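Local coordinates for Glyco_hydro_cc domain-containing protein (Pseudomonas viridiflava, PDB 6UAV) that probably hydrolyses internal beta-1,3-glucosidic linkages of beta-glucans, as an endo-beta-1,3-glucanase of glycoside hydrolase family 128 with a TIM-barrel catalytic core, at residues M121-M126 and S167-R172; Q205-M210 and G250-S255. All blocks are in the same frame, centred on the assembly; numbering follows the deposited sequence.

Contact 1: M121-M126 and S167-R172; sequences MNWGTM and SSMLDR
W123 meets M169 and R172 through the benzo half of its indole, on the side away from the pyrrole nitrogen. The methyl CE of M169 comes up to the ring edge, near the indole plane, 4.1 Å from W123 CE3. R172 is modelled in two conformations; in the one described here NH1 lies 3.6 Å from W123 CZ3, approaching the indole obliquely. From the guanidinium's side the same touch is an edge contact: its plane stands at 89° to the indole, so the two flat groups are not stacked. In this conformer M169 SD also lies over the centre of one guanidinium face, 3.5 Å above the plane. The bend of M169 at chi2 (-50°) lays SD there, and the second bend, at chi3 (-70°), turns CE to the indole edge. M169 and R172 are one helical turn apart on helix 166-173, and both set out toward the loop. W123 belongs to the loop that follows strand 115-121; its backbone N gives a bent hydrogen bond to N122 OD1 (2.8 Å), with the donor tilted from the carbonyl plane. The start of this loop is tied to the loop after strand 78-81 by N122 ND2 to E84 and N122 O to N86. P132 and D131 touch the indole as well, while F159 and W161 of strand 156-161 pack on M169. N122 OD1 also bonds a glycerol, probably from the crystallisation liquor, which may mark a pocket at the C-terminal mouth of the barrel. With an exposed indole and an exposed, alternately placed guanidinium meeting beside one buried methionine, the contact is probably mainly dispersive, with a modest electrostatic contribution from the arginine.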
ATOM      1  N   MET A 121       0.411   8.446   0.723  1.00 10.24           N
ATOM      2  CA  MET A 121       0.386   9.668  -0.070  1.00 10.47           C
ATOM      3  C   MET A 121       0.361   9.367  -1.572  1.00 11.42           C
ATOM      4  O   MET A 121       0.718   8.269  -2.022  1.00 10.90           O
ATOM      5  CB  MET A 121       1.578  10.556   0.304  1.00 10.47           C
ATOM      6  CG  MET A 121       1.644  10.882   1.820  1.00 10.45           C
ATOM      7  SD  MET A 121       0.089  11.580   2.523  1.00 10.90           S
ATOM      8  CE  MET A 121       0.002  13.120   1.617  1.00 11.21           C
ATOM      9  N   ASN A 122      -0.116  10.380  -2.286  1.00 11.99           N
ATOM     10  CA  ASN A 122      -0.088  10.448  -3.766  1.00 11.97           C
ATOM     11  C   ASN A 122      -0.098  11.945  -4.134  1.00 11.89           C
ATOM     12  O   ASN A 122      -0.149  12.809  -3.209  1.00 11.86           O
ATOM     13  CB  ASN A 122      -1.257   9.613  -4.327  1.00 11.58           C
ATOM     14  CG  ASN A 122      -1.216   9.243  -5.806  1.00 12.32           C
ATOM     15  OD1 ASN A 122      -0.461   9.822  -6.618  1.00 12.86           O
ATOM     16  ND2 ASN A 122      -2.012   8.243  -6.134  1.00 11.66           N
ATOM     17  N   TRP A 123      -0.086  12.275  -5.426  1.00 11.48           N
ATOM     18  CA  TRP A 123      -0.357  13.652  -5.869  1.00 13.48           C
ATOM     19  C   TRP A 123      -1.836  13.858  -5.778  1.00 13.56           C
ATOM     20  O   TRP A 123      -2.543  12.973  -6.251  1.00 14.31           O
ATOM     21  CB  TRP A 123       0.168  13.916  -7.283  1.00 14.11           C
ATOM     22  CG  TRP A 123       0.319  15.387  -7.492  1.00 15.04           C
ATOM     23  CD1 TRP A 123      -0.542  16.276  -8.038  1.00 16.96           C
ATOM     24  CD2 TRP A 123       1.422  16.134  -6.985  1.00 15.66           C
ATOM     25  NE1 TRP A 123      -0.034  17.539  -7.914  1.00 17.88           N
ATOM     26  CE2 TRP A 123       1.176  17.479  -7.268  1.00 17.47           C
ATOM     27  CE3 TRP A 123       2.615  15.735  -6.374  1.00 16.31           C
ATOM     28  CZ2 TRP A 123       2.095  18.474  -6.959  1.00 18.31           C
ATOM     29  CZ3 TRP A 123       3.539  16.711  -6.110  1.00 17.36           C
ATOM     30  CH2 TRP A 123       3.248  18.052  -6.329  1.00 17.35           C
ATOM     31  N   GLY A 124      -2.272  14.965  -5.165  1.00 13.94           N
ATOM     32  CA  GLY A 124      -3.624  15.067  -4.633  1.00 13.89           C
ATOM     33  C   GLY A 124      -4.475  16.098  -5.321  1.00 14.02           C
ATOM     34  O   GLY A 124      -4.014  16.772  -6.281  1.00 14.85           O
ATOM     35  N   THR A 125      -5.687  16.156  -4.808  1.00 13.34           N
ATOM     36  CA  THR A 125      -6.788  17.031  -5.292  1.00 14.03           C
ATOM     37  C   THR A 125      -7.293  17.932  -4.171  1.00 13.81           C
ATOM     38  O   THR A 125      -8.010  18.913  -4.460  1.00 14.98           O
ATOM     39  CB  THR A 125      -7.895  16.198  -5.922  1.00 13.92           C
ATOM     40  OG1 THR A 125      -8.339  15.322  -4.895  1.00 13.58           O
ATOM     41  CG2 THR A 125      -7.402  15.448  -7.141  1.00 13.61           C
ATOM     42  N   MET A 126      -7.009  17.639  -2.913  1.00 14.21           N
ATOM     43  CA  MET A 126      -7.475  18.489  -1.801  1.00 15.22           C
ATOM     44  C   MET A 126      -6.903  19.903  -1.979  1.00 15.67           C
ATOM     45  O   MET A 126      -5.708  20.075  -2.237  1.00 15.20           O
ATOM     46  CB  MET A 126      -7.015  17.926  -0.444  1.00 14.51           C
ATOM     47  CG  MET A 126      -7.410  18.783   0.770  1.00 14.71           C
ATOM     48  SD  MET A 126      -6.890  17.904   2.242  1.00 15.25           S
ATOM     49  CE  MET A 126      -8.200  16.714   2.385  1.00 14.59           C
ATOM     50  N   SER A 167      10.905   6.657  -8.451  1.00 15.41           N
ATOM     51  CA  SER A 167      12.160   6.849  -7.679  1.00 15.94           C
ATOM     52  C   SER A 167      12.340   8.340  -7.304  1.00 15.79           C
ATOM     53  O   SER A 167      12.754   8.621  -6.183  1.00 15.84           O
ATOM     54  CB  SER A 167      13.363   6.303  -8.391  1.00 17.65           C
ATOM     55  OG  SER A 167      13.602   7.084  -9.547  1.00 20.32           O
ATOM     56  N   SER A 168      11.938   9.278  -8.167  1.00 16.00           N
ATOM     57  CA  SER A 168      12.129  10.726  -7.945  1.00 16.14           C
ATOM     58  C   SER A 168      11.156  11.160  -6.828  1.00 15.64           C
ATOM     59  O   SER A 168      11.554  11.977  -5.951  1.00 15.11           O
ATOM     60  CB  SER A 168      11.979  11.479  -9.242  1.00 17.28           C
ATOM     61  OG  SER A 168      10.633  11.724  -9.567  1.00 17.52           O
ATOM     62  N   MET A 169       9.964  10.561  -6.786  1.00 14.64           N
ATOM     63  CA  MET A 169       8.983  10.905  -5.752  1.00 14.47           C
ATOM     64  C   MET A 169       9.477  10.330  -4.403  1.00 14.29           C
ATOM     65  O   MET A 169       9.353  11.006  -3.368  1.00 13.22           O
ATOM     66  CB  MET A 169       7.597  10.396  -6.114  1.00 14.79           C
ATOM     67  CG  MET A 169       6.952  11.110  -7.268  1.00 16.36           C
ATOM     68  SD  MET A 169       6.937  12.897  -7.177  1.00 18.98           S
ATOM     69  CE  MET A 169       5.770  13.181  -5.869  1.00 19.03           C
ATOM     70  N   LEU A 170      10.027   9.121  -4.371  1.00 14.19           N
ATOM     71  CA  LEU A 170      10.617   8.573  -3.125  1.00 14.21           C
ATOM     72  C   LEU A 170      11.801   9.445  -2.698  1.00 15.31           C
ATOM     73  O   LEU A 170      11.936   9.705  -1.464  1.00 15.11           O
ATOM     74  CB  LEU A 170      11.005   7.114  -3.289  1.00 14.42           C
ATOM     75  CG  LEU A 170       9.839   6.181  -3.656  1.00 14.15           C
ATOM     76  CD1 LEU A 170      10.343   4.750  -3.799  1.00 14.34           C
ATOM     77  CD2 LEU A 170       8.666   6.284  -2.671  1.00 14.06           C
ATOM     78  N   ASP A 171      12.644   9.884  -3.624  1.00 15.35           N
ATOM     79  CA  ASP A 171      13.776  10.789  -3.234  1.00 16.88           C
ATOM     80  C   ASP A 171      13.213  12.052  -2.611  1.00 16.34           C
ATOM     81  O   ASP A 171      13.727  12.497  -1.534  1.00 17.57           O
ATOM     82  CB  ASP A 171      14.721  11.063  -4.390  1.00 17.58           C
ATOM     83  CG  ASP A 171      15.620   9.905  -4.740  1.00 18.87           C
ATOM     84  OD1 ASP A 171      15.570   8.880  -3.987  1.00 18.99           O
ATOM     85  OD2 ASP A 171      16.368  10.029  -5.758  1.00 19.98           O
ATOM     86  N   ARG A 172      12.207  12.660  -3.232  0.50 16.26           N
ATOM     87  CA  ARG A 172      11.634  13.912  -2.697  0.50 16.67           C
ATOM     88  C   ARG A 172      11.102  13.644  -1.285  0.50 16.46           C
ATOM     89  O   ARG A 172      11.374  14.478  -0.401  0.50 16.33           O
ATOM     90  CB  ARG A 172      10.603  14.489  -3.668  0.50 17.07           C
ATOM     91  CG  ARG A 172      11.236  15.082  -4.922  0.50 17.89           C
ATOM     92  CD  ARG A 172      10.384  15.019  -6.207  0.50 18.77           C
ATOM     93  NE  ARG A 172       9.064  15.597  -5.988  0.50 19.83           N
ATOM     94  CZ  ARG A 172       8.275  16.098  -6.944  0.50 20.16           C
ATOM     95  NH1 ARG A 172       7.095  16.620  -6.628  0.50 19.13           N
ATOM     96  NH2 ARG A 172       8.680  16.084  -8.208  0.50 21.13           N
TER

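Contact 2: Q205-M210 and G250-S255; sequences QQMAEM and GQYYLS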
ATOM      1  N   GLN A 205       7.345  -3.967 -19.266  1.00 16.84           N
ATOM      2  CA  GLN A 205       8.615  -3.195 -19.244  1.00 16.88           C
ATOM      3  C   GLN A 205       8.630  -2.329 -17.980  1.00 16.26           C
ATOM      4  O   GLN A 205       9.652  -2.276 -17.263  1.00 16.49           O
ATOM      5  CB  GLN A 205       8.765  -2.440 -20.555  1.00 17.62           C
ATOM      6  CG  GLN A 205      10.148  -1.826 -20.742  1.00 18.54           C
ATOM      7  CD  GLN A 205      10.394  -0.572 -19.941  1.00 18.06           C
ATOM      8  OE1 GLN A 205       9.474   0.186 -19.620  1.00 18.19           O
ATOM      9  NE2 GLN A 205      11.652  -0.344 -19.593  1.00 18.96           N
ATOM     10  N   GLN A 206       7.544  -1.624 -17.724  1.00 15.38           N
ATOM     11  CA  GLN A 206       7.516  -0.663 -16.606  1.00 15.16           C
ATOM     12  C   GLN A 206       7.428  -1.432 -15.273  1.00 14.62           C
ATOM     13  O   GLN A 206       8.123  -1.022 -14.314  1.00 15.19           O
ATOM     14  CB  GLN A 206       6.365   0.313 -16.777  1.00 15.21           C
ATOM     15  CG  GLN A 206       6.758   1.487 -17.650  1.00 15.79           C
ATOM     16  CD  GLN A 206       7.878   2.286 -17.007  1.00 15.72           C
ATOM     17  OE1 GLN A 206       7.648   2.932 -15.971  1.00 15.56           O
ATOM     18  NE2 GLN A 206       9.086   2.219 -17.598  1.00 16.82           N
ATOM     19  N   MET A 207       6.719  -2.560 -15.224  1.00 14.71           N
ATOM     20  CA  MET A 207       6.716  -3.421 -14.012  1.00 14.35           C
ATOM     21  C   MET A 207       8.137  -3.867 -13.717  1.00 14.96           C
ATOM     22  O   MET A 207       8.570  -3.773 -12.552  1.00 14.95           O
ATOM     23  CB  MET A 207       5.807  -4.651 -14.193  1.00 14.36           C
ATOM     24  CG  MET A 207       5.970  -5.647 -13.072  1.00 14.17           C
ATOM     25  SD  MET A 207       4.949  -7.089 -13.353  1.00 14.78           S
ATOM     26  CE  MET A 207       3.385  -6.425 -12.774  1.00 13.58           C
ATOM     27  N   ALA A 208       8.875  -4.325 -14.704  1.00 15.35           N
ATOM     28  CA  ALA A 208      10.252  -4.802 -14.421  1.00 16.34           C
ATOM     29  C   ALA A 208      11.098  -3.632 -13.872  1.00 17.50           C
ATOM     30  O   ALA A 208      11.855  -3.811 -12.912  1.00 16.56           O
ATOM     31  CB  ALA A 208      10.845  -5.436 -15.670  1.00 17.36           C
ATOM     32  N   GLU A 209      11.042  -2.478 -14.530  1.00 17.59           N
ATOM     33  CA  GLU A 209      11.845  -1.298 -14.112  1.00 18.75           C
ATOM     34  C   GLU A 209      11.479  -0.923 -12.667  1.00 17.07           C
ATOM     35  O   GLU A 209      12.368  -0.800 -11.837  1.00 16.51           O
ATOM     36  CB  GLU A 209      11.594  -0.103 -15.036  1.00 21.01           C
ATOM     37  CG  GLU A 209      12.579  -0.106 -16.159  1.00 23.93           C
ATOM     38  CD  GLU A 209      12.788   1.187 -16.926  1.00 25.36           C
ATOM     39  OE1 GLU A 209      12.212   2.241 -16.532  1.00 28.99           O
ATOM     40  OE2 GLU A 209      13.502   1.093 -17.942  1.00 29.24           O
ATOM     41  N   MET A 210      10.192  -0.770 -12.394  1.00 15.96           N
ATOM     42  CA  MET A 210       9.730  -0.303 -11.065  1.00 15.85           C
ATOM     43  C   MET A 210      10.058  -1.367 -10.021  1.00 15.36           C
ATOM     44  O   MET A 210      10.537  -0.983  -8.962  1.00 14.45           O
ATOM     45  CB  MET A 210       8.247   0.003 -11.093  1.00 16.60           C
ATOM     46  CG  MET A 210       7.929   1.062 -12.090  1.00 18.86           C
ATOM     47  SD  MET A 210       6.099   1.415 -12.301  1.00 21.03           S
ATOM     48  CE  MET A 210       6.098   2.602 -10.993  1.00 21.25           C
ATOM     49  N   GLY A 250       0.721 -11.317 -14.516  1.00 15.82           N
ATOM     50  CA  GLY A 250       0.798 -11.912 -13.173  1.00 15.43           C
ATOM     51  C   GLY A 250       1.936 -12.905 -13.087  1.00 16.66           C
ATOM     52  O   GLY A 250       2.694 -12.871 -12.141  1.00 15.35           O
ATOM     53  N   GLN A 251       2.035 -13.808 -14.072  1.00 18.00           N
ATOM     54  CA  GLN A 251       3.141 -14.783 -14.092  1.00 20.87           C
ATOM     55  C   GLN A 251       4.443 -13.959 -14.054  1.00 19.42           C
ATOM     56  O   GLN A 251       5.414 -14.340 -13.352  1.00 19.83           O
ATOM     57  CB  GLN A 251       2.997 -15.701 -15.318  1.00 24.45           C
ATOM     58  CG  GLN A 251       3.903 -16.908 -15.279  1.00 29.74           C
ATOM     59  CD  GLN A 251       3.242 -18.096 -14.611  1.00 33.67           C
ATOM     60  OE1 GLN A 251       3.634 -18.526 -13.520  1.00 37.54           O
ATOM     61  NE2 GLN A 251       2.222 -18.649 -15.267  1.00 38.04           N
ATOM     62  N   TYR A 252       4.519 -12.903 -14.852  1.00 18.14           N
ATOM     63  CA  TYR A 252       5.768 -12.122 -15.008  1.00 17.58           C
ATOM     64  C   TYR A 252       6.142 -11.506 -13.653  1.00 16.60           C
ATOM     65  O   TYR A 252       7.278 -11.708 -13.148  1.00 16.98           O
ATOM     66  CB  TYR A 252       5.606 -11.091 -16.119  1.00 18.00           C
ATOM     67  CG  TYR A 252       6.856 -10.319 -16.440  1.00 19.13           C
ATOM     68  CD1 TYR A 252       7.941 -10.960 -17.012  1.00 20.32           C
ATOM     69  CD2 TYR A 252       6.928  -8.953 -16.302  1.00 19.37           C
ATOM     70  CE1 TYR A 252       9.084 -10.269 -17.394  1.00 21.84           C
ATOM     71  CE2 TYR A 252       8.054  -8.245 -16.688  1.00 20.18           C
ATOM     72  CZ  TYR A 252       9.156  -8.898 -17.211  1.00 21.43           C
ATOM     73  OH  TYR A 252      10.317  -8.246 -17.568  1.00 22.13           O
ATOM     74  N   TYR A 253       5.185 -10.849 -13.024  1.00 15.54           N
ATOM     75  CA  TYR A 253       5.366 -10.248 -11.670  1.00 14.87           C
ATOM     76  C   TYR A 253       5.981 -11.236 -10.683  1.00 15.35           C
ATOM     77  O   TYR A 253       6.967 -10.894  -9.948  1.00 15.65           O
ATOM     78  CB  TYR A 253       4.045  -9.728 -11.138  1.00 14.45           C
ATOM     79  CG  TYR A 253       4.098  -8.946  -9.847  1.00 13.68           C
ATOM     80  CD1 TYR A 253       4.892  -7.826  -9.685  1.00 13.42           C
ATOM     81  CD2 TYR A 253       3.274  -9.274  -8.775  1.00 13.18           C
ATOM     82  CE1 TYR A 253       4.915  -7.077  -8.514  1.00 12.83           C
ATOM     83  CE2 TYR A 253       3.253  -8.520  -7.612  1.00 12.55           C
ATOM     84  CZ  TYR A 253       4.057  -7.394  -7.475  1.00 12.21           C
ATOM     85  OH  TYR A 253       4.115  -6.625  -6.358  1.00 12.16           O
ATOM     86  N   LEU A 254       5.422 -12.435 -10.631  1.00 15.49           N
ATOM     87  CA  LEU A 254       5.835 -13.425  -9.611  1.00 16.15           C
ATOM     88  C   LEU A 254       7.222 -13.958  -9.905  1.00 17.03           C
ATOM     89  O   LEU A 254       7.891 -14.459  -8.929  1.00 18.74           O
ATOM     90  CB  LEU A 254       4.775 -14.540  -9.516  1.00 16.26           C
ATOM     91  CG  LEU A 254       3.347 -14.071  -9.252  1.00 16.45           C
ATOM     92  CD1 LEU A 254       2.403 -15.266  -9.212  1.00 16.88           C
ATOM     93  CD2 LEU A 254       3.225 -13.280  -7.984  1.00 16.12           C
ATOM     94  N   SER A 255       7.664 -13.883 -11.151  1.00 18.03           N
ATOM     95  CA  SER A 255       8.961 -14.437 -11.633  1.00 19.26           C
ATOM     96  C   SER A 255      10.098 -13.454 -11.421  1.00 19.58           C
ATOM     97  O   SER A 255      11.258 -13.884 -11.528  1.00 19.56           O
ATOM     98  CB  SER A 255       8.895 -14.714 -13.133  0.56 19.95           C
ATOM     99  OG  SER A 255       9.141 -13.481 -13.888  0.56 19.88           O
TER
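M207, Y252 and Y253 all place CG anti to the backbone N (chi1 170° for M207), which sends the methionine chain across to Y253 and Y252, whose rings diverge because they are successive residues of a helix. The two helices, 200-216 and 248-255, are neighbours in the outer layer of the TIM barrel; their short segments run nearly parallel, 18° apart, with axes 10.4 Å from each other. M207 extends straight to its sulfur and bends at chi3, so that SD abuts the base of Y253, 3.6 Å from Y253 CB, and CE lies along the start of that ring, 3.7 Å from Y253 CD1. The methionine and tyrosine side chains cross at about a right angle. On its other flank SD approaches the Y252 ring at CD2. Both are Met-aromatic contacts of oblique geometry, with the sulfur well off each ring normal. A208, the next residue, meets Y252 farther out: its CB packs 4.1 Å from Y252 CE2 and also lies 3.4 Å from Y252 OH. The two tyrosines then part company. Y253 turns inward, its hydroxyl bonded to the carbonyl of G7 and its ring meeting W225, so the last helix is tied to strands 6-9 and 220-225, the first and last of the barrel. Y252 stays nearer the surface, where K204 makes a cation-pi contact with it. On the far side of helix 200-216 from the tyrosines, Q206 NE2 donates to Q205 OE1 over 2.9 Å, in the carbonyl plane and on a lone pair of that oxygen.

Both contacts belong to the same eight-stranded parallel barrel and come in series along the chain, contact 1 closing before contact 2 opens. Their centres are about 22 Å apart, and their nearest atoms about 7 Å, without touching. Contact 1 joins the loop after strand 115-121 to helix 166-173, which follows strand 156-161; contact 2 pairs the helices after strands 180-185 and 220-225. Helix 200-216 connects the two neighbourhoods, since its M213 and L214 meet S167 and L170. Contact 1 thus lies at the rim of the barrel mouth, near the bound glycerol and probably near the substrate cleft, while contact 2 packs the outer helices where the barrel closes.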